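PDB 5CGZ: 4-oxalmesaconate hydratase from Pseudomonas putida, which catalyses the zinc-dependent hydration of 4-carboxy-2-hydroxymuconate to 4-carboxy-4-hydroxy-2-oxoadipate, the third step of gallate degradation. Local coordinates for the interface of chains A and B and the interface of chains A and C. Sequence-based numbering; all coordinates share one arbitrary frame. Chains: chain A/B/C, 4-oxalmesaconate hydratase.

Contact 1: the interface of chains A and B. Residues chain A 205, 208-209, 212; chain B 160-161, 198, 201.
A:Gln205 points its amide NE2 over the face of the B:Tyr198 ring, the amide tilted 42° to it, at the two-fold interface of this hexameric hydratase, a zinc enzyme of the MshB deacetylase (PIG-L) family. Helix 193-212 of chain A supplies one side; the same helix of chain B, with the loop residues B:His160 and B:Gln161, supplies the other. Among the polar links, B:Arg201 NE gives a hydrogen bond to the amide oxygen OE1 of A:Gln205 at 2.6 Å. The acceptor lies in the guanidinium plane, but the donor stands above the carbonyl plane, 39° out of it; NH2 adds a weak second bond to the same oxygen. The bend of A:Gln205 at chi2 (-57°) turns its amide across the tyrosine, with NE2 3.3 Å above the centre of the B:Tyr198 ring. Further along, A:Gln209 NE2 donates to the phenol oxygen OH of B:Tyr198 at 3.0 Å, nearly straight and close to the glutamine's amide plane. B:Tyr198 OH in turn donates to the backbone O of B:His160 at 2.6 Å, so the hydroxyl accepts one bond and donates another, roughly at right angles, which should limit its rotation. The other end of the A:Gln209 amide, OE1, shares a water with B:Gln161 OE1, 2.8 Å from each oxygen.

Packing fills in around these bonds. CE1 of the B:His160 imidazole covers the tyrosine face opposite A:Gln205, toward its rim. CG1 of A:Val208 meets CE2 of B:Tyr198 at 3.7 Å. A:Gln209 and B:Gln161 run past each other in opposite directions, while CG of A:Arg212 comes 3.5 Å from NE2 of B:Gln161.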
ATOM      1  N   GLN A 205     -22.225   2.022  15.005  1.00 28.23           N
ATOM      2  CA  GLN A 205     -20.772   1.912  15.132  1.00 28.02           C
ATOM      3  C   GLN A 205     -20.081   3.153  14.566  1.00 26.34           C
ATOM      4  O   GLN A 205     -19.199   3.733  15.195  1.00 29.65           O
ATOM      5  CB  GLN A 205     -20.255   0.648  14.423  1.00 25.62           C
ATOM      6  CG  GLN A 205     -20.664  -0.670  15.105  1.00 26.77           C
ATOM      7  CD  GLN A 205     -20.207  -0.742  16.551  1.00 32.66           C
ATOM      8  OE1 GLN A 205     -20.884  -0.241  17.453  1.00 32.31           O
ATOM      9  NE2 GLN A 205     -19.052  -1.360  16.780  1.00 30.35           N
ATOM     10  N   VAL A 208     -20.478   6.109  16.907  1.00 29.24           N
ATOM     11  CA  VAL A 208     -19.524   6.148  18.015  1.00 27.56           C
ATOM     12  C   VAL A 208     -18.153   6.611  17.528  1.00 29.07           C
ATOM     13  O   VAL A 208     -17.499   7.421  18.183  1.00 30.17           O
ATOM     14  CB  VAL A 208     -19.394   4.766  18.710  1.00 31.79           C
ATOM     15  CG1 VAL A 208     -18.188   4.738  19.657  1.00 25.81           C
ATOM     16  CG2 VAL A 208     -20.680   4.429  19.473  1.00 27.34           C
ATOM     17  N   GLN A 209     -17.724   6.113  16.368  1.00 28.23           N
ATOM     18  CA  GLN A 209     -16.413   6.479  15.832  1.00 31.07           C
ATOM     19  C   GLN A 209     -16.358   7.952  15.425  1.00 30.35           C
ATOM     20  O   GLN A 209     -15.361   8.622  15.664  1.00 27.95           O
ATOM     21  CB  GLN A 209     -16.046   5.588  14.643  1.00 30.69           C
ATOM     22  CG  GLN A 209     -15.944   4.101  15.007  1.00 27.31           C
ATOM     23  CD  GLN A 209     -15.852   3.203  13.778  1.00 33.51           C
ATOM     24  OE1 GLN A 209     -15.681   3.682  12.657  1.00 31.37           O
ATOM     25  NE2 GLN A 209     -15.969   1.896  13.989  1.00 30.18           N
ATOM     26  N   ARG A 212     -16.027   9.929  18.506  1.00 29.92           N
ATOM     27  CA  ARG A 212     -14.650   9.862  18.993  1.00 31.05           C
ATOM     28  C   ARG A 212     -13.786  10.877  18.244  1.00 32.62           C
ATOM     29  O   ARG A 212     -12.883  11.482  18.813  1.00 30.35           O
ATOM     30  CB  ARG A 212     -14.082   8.446  18.834  1.00 31.11           C
ATOM     31  CG  ARG A 212     -12.656   8.246  19.380  1.00 31.90           C
ATOM     32  CD  ARG A 212     -12.589   8.462  20.895  1.00 42.08           C
ATOM     33  NE  ARG A 212     -11.652   7.554  21.566  1.00 47.36           N
ATOM     34  CZ  ARG A 212     -10.344   7.779  21.711  1.00 51.76           C
ATOM     35  NH1 ARG A 212      -9.787   8.892  21.235  1.00 33.90           N
ATOM     36  NH2 ARG A 212      -9.582   6.882  22.333  1.00 45.91           N
TER
ATOM     37  N   HIS B 160     -10.284  -0.433  18.059  1.00 28.33           N
ATOM     38  CA  HIS B 160     -11.555   0.270  18.162  1.00 31.78           C
ATOM     39  C   HIS B 160     -11.987   0.829  16.807  1.00 36.48           C
ATOM     40  O   HIS B 160     -13.170   0.763  16.442  1.00 34.39           O
ATOM     41  CB  HIS B 160     -11.454   1.394  19.194  1.00 29.50           C
ATOM     42  CG  HIS B 160     -12.779   1.946  19.615  1.00 37.19           C
ATOM     43  ND1 HIS B 160     -13.700   1.206  20.327  1.00 37.70           N
ATOM     44  CD2 HIS B 160     -13.343   3.166  19.425  1.00 34.76           C
ATOM     45  CE1 HIS B 160     -14.766   1.947  20.568  1.00 36.71           C
ATOM     46  NE2 HIS B 160     -14.576   3.140  20.031  1.00 38.91           N
ATOM     47  N   GLN B 161     -11.022   1.360  16.060  1.00 26.43           N
ATOM     48  CA  GLN B 161     -11.297   1.904  14.727  1.00 28.03           C
ATOM     49  C   GLN B 161     -10.433   1.200  13.681  1.00 28.45           C
ATOM     50  O   GLN B 161      -9.353   1.684  13.303  1.00 30.53           O
ATOM     51  CB  GLN B 161     -11.072   3.415  14.726  1.00 29.63           C
ATOM     52  CG  GLN B 161     -12.080   4.106  15.633  1.00 30.13           C
ATOM     53  CD  GLN B 161     -12.004   5.619  15.588  1.00 32.92           C
ATOM     54  OE1 GLN B 161     -12.339   6.250  14.578  1.00 31.35           O
ATOM     55  NE2 GLN B 161     -11.578   6.211  16.697  1.00 31.77           N
ATOM     56  N   TYR B 198     -20.886  -1.444  22.328  1.00 33.29           N
ATOM     57  CA  TYR B 198     -20.049  -1.329  21.144  1.00 34.39           C
ATOM     58  C   TYR B 198     -19.444  -2.685  20.782  1.00 33.13           C
ATOM     59  O   TYR B 198     -19.483  -3.098  19.626  1.00 31.54           O
ATOM     60  CB  TYR B 198     -18.949  -0.297  21.377  1.00 27.34           C
ATOM     61  CG  TYR B 198     -18.091   0.025  20.170  1.00 33.37           C
ATOM     62  CD1 TYR B 198     -16.929  -0.698  19.896  1.00 30.58           C
ATOM     63  CD2 TYR B 198     -18.426   1.077  19.320  1.00 30.61           C
ATOM     64  CE1 TYR B 198     -16.122  -0.386  18.785  1.00 32.05           C
ATOM     65  CE2 TYR B 198     -17.636   1.395  18.214  1.00 35.36           C
ATOM     66  CZ  TYR B 198     -16.485   0.667  17.953  1.00 39.30           C
ATOM     67  OH  TYR B 198     -15.707   1.002  16.856  1.00 35.75           O
ATOM     68  N   ARG B 201     -21.890  -5.161  19.464  1.00 30.78           N
ATOM     69  CA  ARG B 201     -22.170  -4.918  18.053  1.00 31.58           C
ATOM     70  C   ARG B 201     -21.007  -5.401  17.181  1.00 30.69           C
ATOM     71  O   ARG B 201     -21.239  -5.972  16.115  1.00 31.83           O
ATOM     72  CB  ARG B 201     -22.484  -3.436  17.804  1.00 32.11           C
ATOM     73  CG  ARG B 201     -23.876  -3.035  18.340  1.00 34.12           C
ATOM     74  CD  ARG B 201     -24.308  -1.650  17.904  1.00 29.90           C
ATOM     75  NE  ARG B 201     -23.341  -0.631  18.295  1.00 33.57           N
ATOM     76  CZ  ARG B 201     -23.465   0.170  19.349  1.00 33.80           C
ATOM     77  NH1 ARG B 201     -24.531   0.086  20.143  1.00 37.32           N
ATOM     78  NH2 ARG B 201     -22.519   1.063  19.604  1.00 30.07           N
TER
HETATM   79  O   HOH W   1     -13.333   5.088  12.205  1.00 32.65           O

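Contact 2: the interface of chains A and C. Residues chain A 231-233; chain C 118-119, 164.
A:Phe232 slides its ring past C:Tyr119 in the opposite direction, forming the aromatic part of a small, loop-to-loop patch between neighbouring subunits of the hexamer. The phenylalanine offers its CD1-CE1 side: CE1 of A:Phe232 stands 3.7 Å above one face of the C:Tyr119 ring, offset toward the rim, and CD1 approaches the phenol carbon CZ. With CG beside the backbone N (chi1 -60°), C:Tyr119 turns that face to A:Phe232, while C:Gln164 CB, from the same chain, lies at the ring's edge, in plane.

A carbonyl also meets the phenylalanine edge-on: O of C:Pro118 lies in the plane of the A:Phe232 ring, 3.4 Å from CE1, which suits the slightly positive hydrogens of an aromatic rim. CB of C:Pro118 packs 3.8 Å from CE1 of A:Phe232. Within chain A, CG1 of A:Val231 backs one face, 3.6 Å above the centre of the A:Phe232 ring.

The remaining contacts gather on A:Pro233. Its CD touches the hydroxyl OH of C:Tyr119 at 3.4 Å. The side chain of C:Gln164, bent at chi2 (-52°), brings its amide to CD and CG. An alanine in place of C:Tyr119 would probably leave one side of A:Phe232 and CD of A:Pro233 without partners. In chain A the patch occupies the turn between strands 225-230 and 234-236; in chain C, C:Pro118 and C:Tyr119 lie between strand 110-112 and helix 122-138, and C:Gln164 in the loop between strands 154-157 and 171-174.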
ATOM      1  N   VAL A 231     -12.832  10.397  -3.184  1.00 30.25           N
ATOM      2  CA  VAL A 231     -11.971  10.135  -4.328  1.00 28.03           C
ATOM      3  C   VAL A 231     -10.972  11.271  -4.554  1.00 32.28           C
ATOM      4  O   VAL A 231      -9.818  11.025  -4.875  1.00 27.96           O
ATOM      5  CB  VAL A 231     -12.799   9.920  -5.606  1.00 32.60           C
ATOM      6  CG1 VAL A 231     -11.884   9.807  -6.817  1.00 26.66           C
ATOM      7  CG2 VAL A 231     -13.676   8.670  -5.455  1.00 26.17           C
ATOM      8  N   PHE A 232     -11.411  12.514  -4.369  1.00 29.12           N
ATOM      9  CA  PHE A 232     -10.579  13.669  -4.689  1.00 28.97           C
ATOM     10  C   PHE A 232     -10.226  14.489  -3.454  1.00 30.97           C
ATOM     11  O   PHE A 232     -10.973  14.497  -2.472  1.00 30.37           O
ATOM     12  CB  PHE A 232     -11.282  14.580  -5.709  1.00 29.54           C
ATOM     13  CG  PHE A 232     -11.649  13.882  -6.981  1.00 31.13           C
ATOM     14  CD1 PHE A 232     -10.680  13.606  -7.936  1.00 24.98           C
ATOM     15  CD2 PHE A 232     -12.959  13.486  -7.214  1.00 29.18           C
ATOM     16  CE1 PHE A 232     -11.006  12.945  -9.109  1.00 28.28           C
ATOM     17  CE2 PHE A 232     -13.304  12.818  -8.388  1.00 29.63           C
ATOM     18  CZ  PHE A 232     -12.331  12.542  -9.334  1.00 29.97           C
ATOM     19  N   PRO A 233      -9.095  15.206  -3.517  1.00 29.82           N
ATOM     20  CA  PRO A 233      -8.741  16.159  -2.462  1.00 28.97           C
ATOM     21  C   PRO A 233      -9.792  17.262  -2.362  1.00 34.96           C
ATOM     22  O   PRO A 233     -10.259  17.763  -3.386  1.00 30.54           O
ATOM     23  CB  PRO A 233      -7.397  16.723  -2.934  1.00 27.59           C
ATOM     24  CG  PRO A 233      -7.431  16.552  -4.441  1.00 28.96           C
ATOM     25  CD  PRO A 233      -8.153  15.251  -4.656  1.00 26.91           C
TER
ATOM     26  N   PRO C 118      -7.244   9.483 -11.635  1.00 35.23           N
ATOM     27  CA  PRO C 118      -8.644   9.803 -11.328  1.00 32.19           C
ATOM     28  C   PRO C 118      -9.164  11.008 -12.122  1.00 30.42           C
ATOM     29  O   PRO C 118     -10.346  11.331 -12.027  1.00 31.81           O
ATOM     30  CB  PRO C 118      -8.625  10.092  -9.817  1.00 31.62           C
ATOM     31  CG  PRO C 118      -7.191  10.333  -9.457  1.00 37.96           C
ATOM     32  CD  PRO C 118      -6.353   9.599 -10.463  1.00 31.78           C
ATOM     33  N   TYR C 119      -8.306  11.652 -12.908  1.00 29.92           N
ATOM     34  CA  TYR C 119      -8.751  12.797 -13.702  1.00 35.01           C
ATOM     35  C   TYR C 119      -8.943  12.462 -15.182  1.00 35.80           C
ATOM     36  O   TYR C 119      -9.523  13.251 -15.926  1.00 33.06           O
ATOM     37  CB  TYR C 119      -7.770  13.961 -13.533  1.00 29.73           C
ATOM     38  CG  TYR C 119      -7.708  14.371 -12.088  1.00 32.73           C
ATOM     39  CD1 TYR C 119      -8.635  15.270 -11.563  1.00 30.40           C
ATOM     40  CD2 TYR C 119      -6.765  13.808 -11.225  1.00 28.17           C
ATOM     41  CE1 TYR C 119      -8.605  15.628 -10.207  1.00 30.14           C
ATOM     42  CE2 TYR C 119      -6.728  14.150  -9.876  1.00 30.66           C
ATOM     43  CZ  TYR C 119      -7.649  15.060  -9.371  1.00 31.41           C
ATOM     44  OH  TYR C 119      -7.604  15.402  -8.031  1.00 29.40           O
ATOM     45  N   GLN C 164      -2.125  12.295  -6.525  1.00 25.95           N
ATOM     46  CA  GLN C 164      -3.483  11.767  -6.661  1.00 28.70           C
ATOM     47  C   GLN C 164      -3.455  10.507  -7.525  1.00 33.93           C
ATOM     48  O   GLN C 164      -4.316   9.648  -7.401  1.00 31.37           O
ATOM     49  CB  GLN C 164      -4.447  12.799  -7.274  1.00 26.63           C
ATOM     50  CG  GLN C 164      -4.447  14.183  -6.593  1.00 26.38           C
ATOM     51  CD  GLN C 164      -4.633  14.110  -5.097  1.00 31.10           C
ATOM     52  OE1 GLN C 164      -5.256  13.176  -4.579  1.00 29.23           O
ATOM     53  NE2 GLN C 164      -4.090  15.100  -4.383  1.00 29.55           N
TER

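Chain A takes part in both contacts, whose C-alpha centres are about 28 Å apart, and no residue is common to the two. In chain A, helix 193-212 serves contact 1, while the turn between strands 225-230 and 234-236 serves contact 2. The loop between strands 154-157 and 171-174 contributes to both: B:His160 and B:Gln161 in contact 1, C:Gln164 in contact 2. Contact 1 belongs to a two-fold interface and has a twin with the chains exchanged; the interface holding contact 2 is not an exact two-fold. Using different surfaces for different neighbours lets one subunit join two partners within the hexamer.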